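ATP-dependent Clp endopeptidase (Clostridium difficile, PDB 3FES) probably acts as a ClpC-type AAA+ chaperone that unfolds proteins for proteolysis, the crystallised fragment being the N-terminal domain that in relatives binds adaptors and substrates. Local coordinates at residues 6-11 against 103-108; 29-34 against 80-85; 50-55 against 133-138; 88-93 against 108-113. All coordinates share one frame; numbering follows the deposited sequence. Where two conformers were deposited one is given.

How the contacts relate
Contact 4 is the buried one. There helices 84-99 and 107-117 cross near the centre of the chain. It rests on packing of side chains on each other and on backbone atoms, with no polar bond between the segments. The other three are partly buried. Contacts 1 and 2 are backbone pairings held by peptide hydrogen bonds, each leading into two helix starts. Contact 1 shares helix 107-117 with contact 4 and touches it through I105 and S93. Contact 2 shares helix 84-99 with it and touches it through S33 and I89. Contact 3 is again helix on helix, more polar at its outer side. It reaches contact 4 through L111 and lies across the chain's centre from contact 2.

Contact 1: residues 6-11 against 103-108; sequences NRFTQR and NYIGTE
A single backbone bridge, F8 to I105, ties the N-terminal segment to the loop that leads into helix 107-117. I105 forms both bonds. Its N donates to R7 O at 2.7 Å, almost straight and in the carbonyl plane. Its O takes T9 N at 2.8 Å, with the donor 39° above the carbonyl plane. A water extends the pairing by accepting from R7 N and donating to N103 O.

The F8 ring meets I105 obliquely: CE1 touches I105 CG2 at 3.6 Å, while I105 CD1 lies over one ring face near the rim. F8 and I105 also rest on S93 of helix 84-99. R7 and Y104 lie together apart from them, side by side and pointing the same way. Their planes are 82° apart. The bend of the arginine at chi3 (-86°) places NE at the edge of the Y104 ring, in plane, 3.6 Å from CD1. Beyond it, Y104 CE1 lies over one face of the guanidinium, near the rim.

T9 CG2 packs on Y104 CB at 3.7 Å. T9 OG1 is turned back to cap A12 N. The nearest atom of the T9 side chain is about 3 Å from a bound magnesium ion. T107 OG1 bonds A48 N. The bonding of I105 to the residues flanking F8 is the pattern of an isolated parallel bridge, here placed just before the N-caps of two helices, T9 and G106.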
loop_
_atom_site.group_PDB
_atom_site.type_symbol
_atom_site.label_atom_id
_atom_site.label_comp_id
_atom_site.label_asym_id
_atom_site.label_seq_id
_atom_site.Cartn_x
_atom_site.Cartn_y
_atom_site.Cartn_z
ATOM N N ASN A 6 -10.374 -9.549 13.769
ATOM C CA ASN A 6 -9.762 -9.056 12.528
ATOM C C ASN A 6 -8.318 -9.520 12.414
ATOM O O ASN A 6 -7.573 -9.506 13.399
ATOM C CB ASN A 6 -9.756 -7.526 12.462
ATOM C CG ASN A 6 -11.116 -6.940 12.086
ATOM O OD1 ASN A 6 -12.140 -7.652 11.975
ATOM N ND2 ASN A 6 -11.136 -5.618 11.905
ATOM N N ARG A 7 -7.901 -9.904 11.219
ATOM C CA ARG A 7 -6.551 -10.426 11.076
ATOM C C ARG A 7 -6.106 -10.283 9.641
ATOM O O ARG A 7 -6.937 -10.414 8.722
ATOM C CB ARG A 7 -6.497 -11.902 11.516
ATOM C CG ARG A 7 -7.487 -12.802 10.759
ATOM C CD ARG A 7 -7.650 -14.097 11.453
ATOM N NE ARG A 7 -6.630 -15.065 11.047
ATOM C CZ ARG A 7 -6.487 -16.237 11.630
ATOM N NH1 ARG A 7 -5.542 -17.071 11.211
ATOM N NH2 ARG A 7 -7.256 -16.540 12.672
ATOM N N PHE A 8 -4.824 -9.969 9.455
ATOM C CA PHE A 8 -4.215 -9.873 8.114
ATOM C C PHE A 8 -3.746 -11.228 7.635
ATOM O O PHE A 8 -3.318 -12.050 8.449
ATOM C CB PHE A 8 -2.999 -8.913 8.108
ATOM C CG PHE A 8 -3.369 -7.454 8.299
ATOM C CD1 PHE A 8 -3.945 -6.726 7.264
ATOM C CD2 PHE A 8 -3.152 -6.815 9.512
ATOM C CE1 PHE A 8 -4.318 -5.378 7.439
ATOM C CE2 PHE A 8 -3.523 -5.469 9.684
ATOM C CZ PHE A 8 -4.108 -4.765 8.660
ATOM N N THR A 9 -3.759 -11.448 6.314
ATOM C CA THR A 9 -3.112 -12.648 5.749
ATOM C C THR A 9 -1.586 -12.492 5.926
ATOM O O THR A 9 -1.072 -11.364 6.177
ATOM C CB THR A 9 -3.351 -12.759 4.249
ATOM O OG1 THR A 9 -2.775 -11.603 3.627
ATOM C CG2 THR A 9 -4.846 -12.844 3.915
ATOM N N GLN A 10 -0.868 -13.611 5.839
ATOM C CA GLN A 10 0.593 -13.576 5.818
ATOM C C GLN A 10 1.184 -12.668 4.762
ATOM O O GLN A 10 2.142 -11.958 5.043
ATOM C CB GLN A 10 1.179 -14.977 5.627
ATOM C CG GLN A 10 0.803 -15.878 6.702
ATOM C CD GLN A 10 1.202 -15.314 8.036
ATOM O OE1 GLN A 10 2.395 -15.248 8.357
ATOM N NE2 GLN A 10 0.207 -14.894 8.825
ATOM N N ARG A 11 0.603 -12.671 3.562
ATOM C CA ARG A 11 1.090 -11.800 2.469
ATOM C C ARG A 11 0.873 -10.322 2.819
ATOM O O ARG A 11 1.719 -9.494 2.515
ATOM C CB ARG A 11 0.485 -12.173 1.121
ATOM C CG ARG A 11 0.963 -13.547 0.569
ATOM C CD ARG A 11 0.456 -13.721 -0.881
ATOM N NE ARG A 11 1.007 -14.938 -1.483
ATOM C CZ ARG A 11 0.340 -16.072 -1.677
ATOM N NH1 ARG A 11 -0.942 -16.191 -1.308
ATOM N NH2 ARG A 11 0.970 -17.114 -2.231
ATOM N N ASN A 103 -12.748 -13.649 6.196
ATOM C CA ASN A 103 -12.046 -13.801 7.469
ATOM C C ASN A 103 -10.688 -13.128 7.574
ATOM O O ASN A 103 -10.193 -12.843 8.668
ATOM C CB ASN A 103 -11.921 -15.308 7.805
ATOM C CG ASN A 103 -13.093 -15.812 8.601
ATOM O OD1 ASN A 103 -13.600 -15.120 9.495
ATOM N ND2 ASN A 103 -13.496 -17.058 8.340
ATOM N N TYR A 104 -10.066 -12.884 6.432
ATOM C CA TYR A 104 -8.649 -12.548 6.433
ATOM C C TYR A 104 -8.474 -11.305 5.587
ATOM O O TYR A 104 -8.938 -11.268 4.453
ATOM C CB TYR A 104 -7.845 -13.731 5.846
ATOM C CG TYR A 104 -8.306 -15.076 6.402
ATOM C CD1 TYR A 104 -7.934 -15.484 7.686
ATOM C CD2 TYR A 104 -9.111 -15.943 5.633
ATOM C CE1 TYR A 104 -8.362 -16.674 8.197
ATOM C CE2 TYR A 104 -9.523 -17.175 6.130
ATOM C CZ TYR A 104 -9.154 -17.524 7.426
ATOM O OH TYR A 104 -9.593 -18.708 7.959
ATOM N N ILE A 105 -7.821 -10.292 6.146
ATOM C CA ILE A 105 -7.554 -9.037 5.412
ATOM C C ILE A 105 -6.313 -9.233 4.545
ATOM O O ILE A 105 -5.184 -9.424 5.063
ATOM C CB ILE A 105 -7.343 -7.835 6.365
ATOM C CG1 ILE A 105 -8.485 -7.751 7.398
ATOM C CG2 ILE A 105 -7.130 -6.517 5.553
ATOM C CD1 ILE A 105 -8.109 -6.868 8.669
ATOM N N GLY A 106 -6.528 -9.240 3.234
ATOM C CA GLY A 106 -5.461 -9.464 2.256
ATOM C C GLY A 106 -4.872 -8.205 1.653
ATOM O O GLY A 106 -5.347 -7.072 1.906
ATOM N N THR A 107 -3.862 -8.386 0.811
ATOM C CA THR A 107 -3.271 -7.249 0.096
ATOM C C THR A 107 -4.310 -6.452 -0.690
ATOM O O THR A 107 -4.240 -5.223 -0.742
ATOM C CB THR A 107 -2.083 -7.640 -0.814
ATOM O OG1 THR A 107 -2.527 -8.442 -1.905
ATOM C CG2 THR A 107 -1.020 -8.389 -0.008
ATOM N N GLU A 108 -5.317 -7.150 -1.192
ATOM C CA GLU A 108 -6.380 -6.504 -2.003
ATOM C C GLU A 108 -7.201 -5.513 -1.157
ATOM O O GLU A 108 -7.619 -4.426 -1.634
ATOM C CB GLU A 108 -7.271 -7.572 -2.703
ATOM C CG GLU A 108 -8.080 -8.497 -1.769
ATOM C CD GLU A 108 -7.309 -9.720 -1.332
ATOM O OE1 GLU A 108 -7.982 -10.717 -0.959
ATOM O OE2 GLU A 108 -6.056 -9.718 -1.395
HETATM O O HOH W 1 -10.163 -10.269 9.389
#

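Contact 2: residues 29-34 against 80-85; sequences NIVGSE and IVLSPR
V31 CG1 is anti to the backbone N (chi1 178°), which leaves CG2 beside that N and facing I80. In I80, CG1 sits between the backbone N and the carbonyl carbon (chi1 69°). The two side chains cross at about a right angle, and V31 CG2 meets I80 CD1 at 3.3 Å, tighter than usual. L82 lies alongside V31, its CD2 3.8 Å from V31 CG1. F20 of helix 10-25 touches V31, I80 and L82. I30 is on the face it shares with V81, its CG2 3.7 Å from S83 CB.

The backbones form a short parallel ladder. V81 N donates to N29 O at 3.2 Å and V31 N to V81 O at 2.8 Å. S83 N continues it, reaching V31 O at 3.0 Å in a nearly straight bond (174°). V31 O also accepts S86 OG. S83 OG caps S86 N at the start of helix 84-99. A water lies 3.2 Å from S83 OG and is weakly bonded to S33 N and R85 NH2. R85 NE has its salt bridge with E117.

The chemistry implies a division of labour: peptide bonds fix the two strands side by side, while branched side chains fasten their inner face to helix 10-25.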
loop_
_atom_site.group_PDB
_atom_site.type_symbol
_atom_site.label_atom_id
_atom_site.label_comp_id
_atom_site.label_asym_id
_atom_site.label_seq_id
_atom_site.Cartn_x
_atom_site.Cartn_y
_atom_site.Cartn_z
ATOM N N ASN A 29 11.111 8.409 8.809
ATOM C CA ASN A 29 10.757 7.796 10.102
ATOM C C ASN A 29 9.243 7.654 10.302
ATOM O O ASN A 29 8.785 7.168 11.319
ATOM C CB ASN A 29 11.430 8.490 11.282
ATOM C CG ASN A 29 11.217 9.985 11.284
ATOM O OD1 ASN A 29 10.219 10.486 10.763
ATOM N ND2 ASN A 29 12.181 10.709 11.825
ATOM N N ILE A 30 8.479 8.070 9.308
ATOM C CA ILE A 30 7.033 7.917 9.336
ATOM C C ILE A 30 6.600 7.116 8.120
ATOM O O ILE A 30 6.905 7.473 6.983
ATOM C CB ILE A 30 6.313 9.317 9.383
ATOM C CG1 ILE A 30 6.777 10.088 10.641
ATOM C CG2 ILE A 30 4.794 9.130 9.368
ATOM C CD1 ILE A 30 6.451 11.600 10.617
ATOM N N VAL A 31 5.874 6.034 8.358
ATOM C CA VAL A 31 5.358 5.186 7.258
ATOM C C VAL A 31 4.017 5.774 6.794
ATOM O O VAL A 31 3.038 5.783 7.564
ATOM C CB VAL A 31 5.104 3.766 7.753
ATOM C CG1 VAL A 31 4.513 2.875 6.637
ATOM C CG2 VAL A 31 6.407 3.164 8.293
ATOM N N GLY A 32 3.994 6.278 5.571
ATOM C CA GLY A 32 2.800 6.883 4.966
ATOM C C GLY A 32 2.159 5.960 3.951
ATOM O O GLY A 32 2.631 4.850 3.727
ATOM N N SER A 33 1.077 6.418 3.310
ATOM C CA SER A 33 0.363 5.569 2.357
ATOM C C SER A 33 1.279 5.170 1.216
ATOM O O SER A 33 1.115 4.077 0.651
ATOM C CB SER A 33 -0.874 6.306 1.774
ATOM O OG SER A 33 -0.508 7.521 1.160
ATOM N N GLU A 34 2.218 6.061 0.872
ATOM C CA GLU A 34 3.124 5.782 -0.261
ATOM C C GLU A 34 4.028 4.582 0.037
ATOM O O GLU A 34 4.359 3.807 -0.861
ATOM C CB GLU A 34 3.929 7.035 -0.665
ATOM C CG GLU A 34 4.981 7.515 0.333
ATOM C CD GLU A 34 4.452 8.356 1.519
ATOM O OE1 GLU A 34 3.269 8.350 1.914
ATOM O OE2 GLU A 34 5.276 9.051 2.094
ATOM N N ILE A 80 10.417 3.043 13.782
ATOM C CA ILE A 80 9.695 4.137 13.156
ATOM C C ILE A 80 8.166 3.827 13.236
ATOM O O ILE A 80 7.787 2.737 13.707
ATOM C CB ILE A 80 10.116 4.245 11.703
ATOM C CG1 ILE A 80 9.611 3.040 10.937
ATOM C CG2 ILE A 80 11.678 4.352 11.557
ATOM C CD1 ILE A 80 9.437 3.313 9.517
ATOM N N VAL A 81 7.294 4.734 12.770
ATOM C CA VAL A 81 5.856 4.648 13.133
ATOM C C VAL A 81 4.909 4.948 11.986
ATOM O O VAL A 81 5.294 5.639 11.051
ATOM C CB VAL A 81 5.505 5.574 14.345
ATOM C CG1 VAL A 81 6.314 5.147 15.590
ATOM C CG2 VAL A 81 5.819 7.019 14.027
ATOM N N LEU A 82 3.687 4.391 12.054
ATOM C CA LEU A 82 2.655 4.677 11.074
ATOM C C LEU A 82 2.090 6.084 11.263
ATOM O O LEU A 82 1.849 6.511 12.386
ATOM C CB LEU A 82 1.501 3.694 11.196
ATOM C CG LEU A 82 1.848 2.215 10.953
ATOM C CD1 LEU A 82 0.644 1.401 11.366
ATOM C CD2 LEU A 82 2.144 2.040 9.473
ATOM N N SER A 83 1.859 6.762 10.146
ATOM C CA SER A 83 1.122 8.029 10.194
ATOM C C SER A 83 -0.390 7.738 10.487
ATOM O O SER A 83 -0.858 6.609 10.345
ATOM C CB SER A 83 1.203 8.722 8.839
ATOM O OG SER A 83 0.516 7.954 7.895
ATOM N N PRO A 84 -1.157 8.789 10.817
ATOM C CA PRO A 84 -2.595 8.637 11.059
ATOM C C PRO A 84 -3.283 8.094 9.817
ATOM O O PRO A 84 -4.136 7.216 9.907
ATOM C CB PRO A 84 -3.013 10.091 11.396
ATOM C CG PRO A 84 -1.860 10.566 12.233
ATOM C CD PRO A 84 -0.675 10.098 11.291
ATOM N N ARG A 85 -2.866 8.560 8.649
ATOM C CA ARG A 85 -3.494 8.083 7.418
ATOM C C ARG A 85 -3.230 6.584 7.148
ATOM O O ARG A 85 -4.141 5.845 6.736
ATOM C CB ARG A 85 -3.062 8.886 6.191
ATOM C CG ARG A 85 -3.766 8.400 4.935
ATOM C CD ARG A 85 -3.464 9.283 3.718
ATOM N NE ARG A 85 -4.031 10.646 3.801
ATOM C CZ ARG A 85 -3.340 11.724 4.156
ATOM N NH1 ARG A 85 -3.920 12.910 4.161
ATOM N NH2 ARG A 85 -2.052 11.602 4.498
HETATM O O HOH W 2 0.258 9.167 4.956
#

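Contact 3: residues 50-55 against 133-138; sequences KVLSKV and DRTLAQ
V51 and T135 meet obliquely where helices 47-55 and 132-142 pass. The local axes come within 9.4 Å at an angle of 131°. V51 CG1, anti to the backbone N (chi1 168°), lies 3.8 Å from T135 CG2 and also touches T135 O at 3.6 Å. The T135 methyl thus faces the other helix, and L52 CD2 reaches it from a second direction at 4.1 Å.

V55 comes at T135 at about a right angle. Its CG2 is 3.7 Å from T135 OG1, and its CG1 lies against the T135 backbone at CA. The hydroxyl takes part here as a surface to pack on, since its hydrogen bond goes back to V131 O, just before the start of helix 132-142.

Q138 lies across the outer side. Its CB touches V51 CG1 at 4.0 Å and V55 CG1 at 4.1 Å, spanning one turn of the facing helix. The chain then bends at chi2 (72°), and the amide crosses K54 at about a right angle. There OE1 lies 3.3 Å from K54 CG, a contact with the aliphatic part of the lysine. NE2 of Q138 is bonded to D142.

Deeper in, V51 and L52 continue onto L111 and L37. The inner part is mostly methyl groups; the outer part mixes the amide of Q138 with the aliphatic chain of K54. Such obliquely crossed short helices are a feature of the all-helical bundle of Clp N-terminal domains.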
loop_
_atom_site.group_PDB
_atom_site.type_symbol
_atom_site.label_atom_id
_atom_site.label_comp_id
_atom_site.label_asym_id
_atom_site.label_seq_id
_atom_site.Cartn_x
_atom_site.Cartn_y
_atom_site.Cartn_z
ATOM N N LYS A 50 -0.046 -7.766 -8.084
ATOM C CA LYS A 50 -0.392 -8.185 -9.465
ATOM C C LYS A 50 -1.190 -7.055 -10.161
ATOM O O LYS A 50 -0.961 -6.768 -11.322
ATOM C CB LYS A 50 -1.149 -9.525 -9.475
ATOM C CG LYS A 50 -0.362 -10.734 -8.903
ATOM C CD LYS A 50 0.952 -10.951 -9.632
ATOM C CE LYS A 50 1.844 -12.069 -9.013
ATOM N NZ LYS A 50 1.153 -13.356 -8.676
ATOM N N VAL A 51 -2.070 -6.381 -9.410
ATOM C CA VAL A 51 -2.807 -5.210 -9.924
ATOM C C VAL A 51 -1.817 -4.091 -10.311
ATOM O O VAL A 51 -1.864 -3.561 -11.424
ATOM C CB VAL A 51 -3.806 -4.662 -8.870
ATOM C CG1 VAL A 51 -4.354 -3.272 -9.283
ATOM C CG2 VAL A 51 -4.948 -5.646 -8.631
ATOM N N LEU A 52 -0.919 -3.744 -9.392
ATOM C CA LEU A 52 -0.028 -2.592 -9.575
ATOM C C LEU A 52 0.928 -2.827 -10.754
ATOM O O LEU A 52 1.202 -1.911 -11.545
ATOM C CB LEU A 52 0.708 -2.240 -8.267
ATOM C CG LEU A 52 -0.173 -1.657 -7.159
ATOM C CD1 LEU A 52 0.549 -1.642 -5.755
ATOM C CD2 LEU A 52 -0.719 -0.237 -7.522
ATOM N N SER A 53 1.404 -4.067 -10.868
ATOM C CA SER A 53 2.282 -4.444 -11.969
ATOM C C SER A 53 1.489 -4.480 -13.291
ATOM O O SER A 53 1.993 -4.084 -14.343
ATOM C CB SER A 53 2.930 -5.799 -11.682
ATOM O OG SER A 53 3.305 -6.407 -12.903
ATOM N N LYS A 54 0.235 -4.919 -13.225
ATOM C CA LYS A 54 -0.585 -5.000 -14.432
ATOM C C LYS A 54 -0.857 -3.605 -15.030
ATOM O O LYS A 54 -0.831 -3.433 -16.254
ATOM C CB LYS A 54 -1.887 -5.777 -14.172
ATOM C CG LYS A 54 -2.774 -5.961 -15.381
ATOM C CD LYS A 54 -2.137 -6.945 -16.374
ATOM C CE LYS A 54 -3.169 -7.608 -17.274
ATOM N NZ LYS A 54 -3.099 -7.115 -18.668
ATOM N N VAL A 55 -1.099 -2.617 -14.171
ATOM C CA VAL A 55 -1.371 -1.277 -14.652
ATOM C C VAL A 55 -0.079 -0.551 -15.021
ATOM O O VAL A 55 -0.135 0.529 -15.606
ATOM C CB VAL A 55 -2.225 -0.408 -13.651
ATOM C CG1 VAL A 55 -3.456 -1.188 -13.142
ATOM C CG2 VAL A 55 -1.379 0.130 -12.501
ATOM N N ASP A 133 -8.171 5.350 -11.532
ATOM C CA ASP A 133 -9.398 4.600 -11.774
ATOM C C ASP A 133 -9.100 3.262 -12.436
ATOM O O ASP A 133 -9.882 2.330 -12.297
ATOM C CB ASP A 133 -10.382 5.389 -12.659
ATOM C CG ASP A 133 -11.117 6.501 -11.889
ATOM O OD1 ASP A 133 -11.169 6.474 -10.629
ATOM O OD2 ASP A 133 -11.678 7.392 -12.557
ATOM N N ARG A 134 -8.012 3.188 -13.208
ATOM C CA ARG A 134 -7.623 1.929 -13.849
ATOM C C ARG A 134 -7.184 0.897 -12.802
ATOM O O ARG A 134 -7.491 -0.291 -12.908
ATOM C CB ARG A 134 -6.517 2.177 -14.856
ATOM C CG ARG A 134 -6.992 3.093 -15.985
ATOM C CD ARG A 134 -6.302 2.785 -17.276
ATOM N NE ARG A 134 -6.781 1.509 -17.772
ATOM C CZ ARG A 134 -7.783 1.378 -18.631
ATOM N NH1 ARG A 134 -8.406 2.451 -19.113
ATOM N NH2 ARG A 134 -8.162 0.167 -19.011
ATOM N N THR A 135 -6.487 1.385 -11.786
ATOM C CA THR A 135 -6.046 0.530 -10.660
ATOM C C THR A 135 -7.265 -0.012 -9.939
ATOM O O THR A 135 -7.330 -1.208 -9.662
ATOM C CB THR A 135 -5.103 1.314 -9.704
ATOM O OG1 THR A 135 -3.959 1.762 -10.442
ATOM C CG2 THR A 135 -4.632 0.456 -8.556
ATOM N N LEU A 136 -8.231 0.856 -9.640
ATOM C CA LEU A 136 -9.486 0.418 -9.049
ATOM C C LEU A 136 -10.223 -0.647 -9.885
ATOM O O LEU A 136 -10.702 -1.630 -9.336
ATOM C CB LEU A 136 -10.390 1.607 -8.797
ATOM C CG LEU A 136 -11.705 1.256 -8.106
ATOM C CD1 LEU A 136 -11.472 0.596 -6.771
ATOM C CD2 LEU A 136 -12.515 2.540 -7.984
ATOM N N ALA A 137 -10.331 -0.425 -11.187
ATOM C CA ALA A 137 -10.983 -1.381 -12.070
ATOM C C ALA A 137 -10.282 -2.739 -12.023
ATOM O O ALA A 137 -10.935 -3.757 -11.887
ATOM C CB ALA A 137 -11.026 -0.838 -13.504
ATOM N N GLN A 138 -8.961 -2.733 -12.136
ATOM C CA GLN A 138 -8.163 -3.969 -12.194
ATOM C C GLN A 138 -8.267 -4.714 -10.860
ATOM O O GLN A 138 -8.349 -5.948 -10.815
ATOM C CB GLN A 138 -6.684 -3.647 -12.453
ATOM C CG GLN A 138 -5.822 -4.905 -12.635
ATOM C CD GLN A 138 -6.104 -5.570 -13.944
ATOM O OE1 GLN A 138 -5.932 -4.952 -14.993
ATOM N NE2 GLN A 138 -6.552 -6.848 -13.910
#

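Contact 4: residues 88-93 against 108-113; sequences QILELS and EHILLA
A113 puts its CB straight into the backbone of helix 84-99, 3.3 Å from I89 O and 3.6 Å from S93 N. A113 and S93 are both small, which is consistent with the local axes approaching to 7.9 Å, at an angle of 123°.

S93 OG sits between the backbone N and the carbonyl carbon (chi1 76°) and donates to L90 O of its own helix at 2.7 Å. The hydroxyl is thereby satisfied in a buried place. S93 CB, which points toward the other helix, is 3.5 Å from H109 O and 3.9 Å from I110 CG1.

Branched residues close round the pair. L92 has CG anti to the backbone N (chi1 -163°). Its CB meets A113 CB at 3.8 Å, and its CD2 rests on A113 O at 3.6 Å. I89 CG2, also anti to the backbone N, lies against A113 CB and near I110 CG2. L90 turns its CD2 towards I110 CD1, the two side chains crossing obliquely. Beyond them, I36 and L40 of helix 33-43 pack on I110.

This close crossing over small residues, flanked by leucine and isoleucine, belongs to the core of the all-helical Clp N-terminal domain.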
loop_
_atom_site.group_PDB
_atom_site.type_symbol
_atom_site.label_atom_id
_atom_site.label_comp_id
_atom_site.label_asym_id
_atom_site.label_seq_id
_atom_site.Cartn_x
_atom_site.Cartn_y
_atom_site.Cartn_z
ATOM N N GLN A 88 -5.475 4.766 9.457
ATOM C CA GLN A 88 -6.818 4.805 8.915
ATOM C C GLN A 88 -6.985 3.826 7.747
ATOM O O GLN A 88 -8.007 3.148 7.644
ATOM C CB GLN A 88 -7.154 6.237 8.453
ATOM C CG GLN A 88 -7.369 7.207 9.608
ATOM C CD GLN A 88 -8.819 7.249 10.107
ATOM O OE1 GLN A 88 -9.097 7.006 11.297
ATOM N NE2 GLN A 88 -9.750 7.577 9.204
ATOM N N ILE A 89 -5.989 3.770 6.879
ATOM C CA ILE A 89 -5.981 2.802 5.757
ATOM C C ILE A 89 -6.069 1.374 6.269
ATOM O O ILE A 89 -6.881 0.557 5.763
ATOM C CB ILE A 89 -4.730 2.984 4.877
ATOM C CG1 ILE A 89 -4.898 4.250 4.023
ATOM C CG2 ILE A 89 -4.471 1.694 3.980
ATOM C CD1 ILE A 89 -3.580 4.794 3.439
ATOM N N LEU A 90 -5.260 1.055 7.290
ATOM C CA LEU A 90 -5.321 -0.313 7.806
ATOM C C LEU A 90 -6.657 -0.636 8.467
ATOM O O LEU A 90 -7.158 -1.735 8.329
ATOM C CB LEU A 90 -4.157 -0.616 8.740
ATOM C CG LEU A 90 -2.796 -0.551 8.035
ATOM C CD1 LEU A 90 -1.725 -0.849 9.096
ATOM C CD2 LEU A 90 -2.637 -1.515 6.819
ATOM N N GLU A 91 -7.192 0.300 9.243
ATOM C CA GLU A 91 -8.536 0.154 9.800
ATOM C C GLU A 91 -9.578 -0.023 8.699
ATOM O O GLU A 91 -10.433 -0.918 8.787
ATOM C CB GLU A 91 -8.837 1.361 10.688
ATOM C CG GLU A 91 -10.168 1.401 11.341
ATOM C CD GLU A 91 -10.296 2.686 12.177
ATOM O OE1 GLU A 91 -10.278 3.796 11.604
ATOM O OE2 GLU A 91 -10.402 2.576 13.403
ATOM N N LEU A 92 -9.503 0.792 7.655
ATOM C CA LEU A 92 -10.404 0.626 6.522
ATOM C C LEU A 92 -10.288 -0.733 5.786
ATOM O O LEU A 92 -11.292 -1.299 5.341
ATOM C CB LEU A 92 -10.146 1.752 5.535
ATOM C CG LEU A 92 -11.173 2.089 4.443
ATOM C CD1 LEU A 92 -12.575 2.325 5.016
ATOM C CD2 LEU A 92 -10.677 3.341 3.726
ATOM N N SER A 93 -9.072 -1.245 5.661
ATOM C CA SER A 93 -8.909 -2.575 5.067
ATOM C C SER A 93 -9.693 -3.624 5.879
ATOM O O SER A 93 -10.270 -4.533 5.278
ATOM C CB SER A 93 -7.431 -2.900 4.900
ATOM O OG SER A 93 -6.836 -3.237 6.143
ATOM N N GLU A 108 -5.317 -7.150 -1.192
ATOM C CA GLU A 108 -6.380 -6.504 -2.003
ATOM C C GLU A 108 -7.201 -5.513 -1.157
ATOM O O GLU A 108 -7.619 -4.426 -1.634
ATOM C CB GLU A 108 -7.271 -7.572 -2.703
ATOM C CG GLU A 108 -8.080 -8.497 -1.769
ATOM C CD GLU A 108 -7.309 -9.720 -1.332
ATOM O OE1 GLU A 108 -7.982 -10.717 -0.959
ATOM O OE2 GLU A 108 -6.056 -9.718 -1.395
ATOM N N HIS A 109 -7.442 -5.883 0.093
ATOM C CA HIS A 109 -8.183 -5.008 1.017
ATOM C C HIS A 109 -7.409 -3.752 1.386
ATOM O O HIS A 109 -7.995 -2.679 1.464
ATOM C CB HIS A 109 -8.693 -5.749 2.259
ATOM C CG HIS A 109 -9.442 -7.010 1.940
ATOM N ND1 HIS A 109 -10.735 -7.019 1.440
ATOM C CD2 HIS A 109 -9.043 -8.302 1.977
ATOM C CE1 HIS A 109 -11.111 -8.270 1.227
ATOM N NE2 HIS A 109 -10.110 -9.067 1.564
ATOM N N ILE A 110 -6.098 -3.885 1.553
ATOM C CA ILE A 110 -5.242 -2.729 1.834
ATOM C C ILE A 110 -5.220 -1.800 0.622
ATOM O O ILE A 110 -5.370 -0.614 0.774
ATOM C CB ILE A 110 -3.842 -3.152 2.265
ATOM C CG1 ILE A 110 -3.967 -4.051 3.516
ATOM C CG2 ILE A 110 -2.937 -1.886 2.543
ATOM C CD1 ILE A 110 -2.588 -4.621 4.023
ATOM N N LEU A 111 -5.082 -2.348 -0.578
ATOM C CA LEU A 111 -5.070 -1.475 -1.764
ATOM C C LEU A 111 -6.455 -0.819 -1.970
ATOM O O LEU A 111 -6.547 0.363 -2.315
ATOM C CB LEU A 111 -4.596 -2.276 -3.017
ATOM C CG LEU A 111 -4.466 -1.416 -4.301
ATOM C CD1 LEU A 111 -3.531 -0.218 -4.108
ATOM C CD2 LEU A 111 -3.983 -2.334 -5.492
ATOM N N LEU A 112 -7.533 -1.566 -1.736
ATOM C CA LEU A 112 -8.892 -0.981 -1.785
ATOM C C LEU A 112 -9.001 0.255 -0.858
ATOM O O LEU A 112 -9.608 1.296 -1.177
ATOM C CB LEU A 112 -9.886 -2.012 -1.280
ATOM C CG LEU A 112 -11.317 -2.111 -1.777
ATOM C CD1 LEU A 112 -11.448 -1.768 -3.256
ATOM C CD2 LEU A 112 -11.678 -3.584 -1.538
ATOM N N ALA A 113 -8.442 0.078 0.329
ATOM C CA ALA A 113 -8.480 1.114 1.365
ATOM C C ALA A 113 -7.640 2.333 1.002
ATOM O O ALA A 113 -8.071 3.474 1.254
ATOM C CB ALA A 113 -7.959 0.480 2.695
#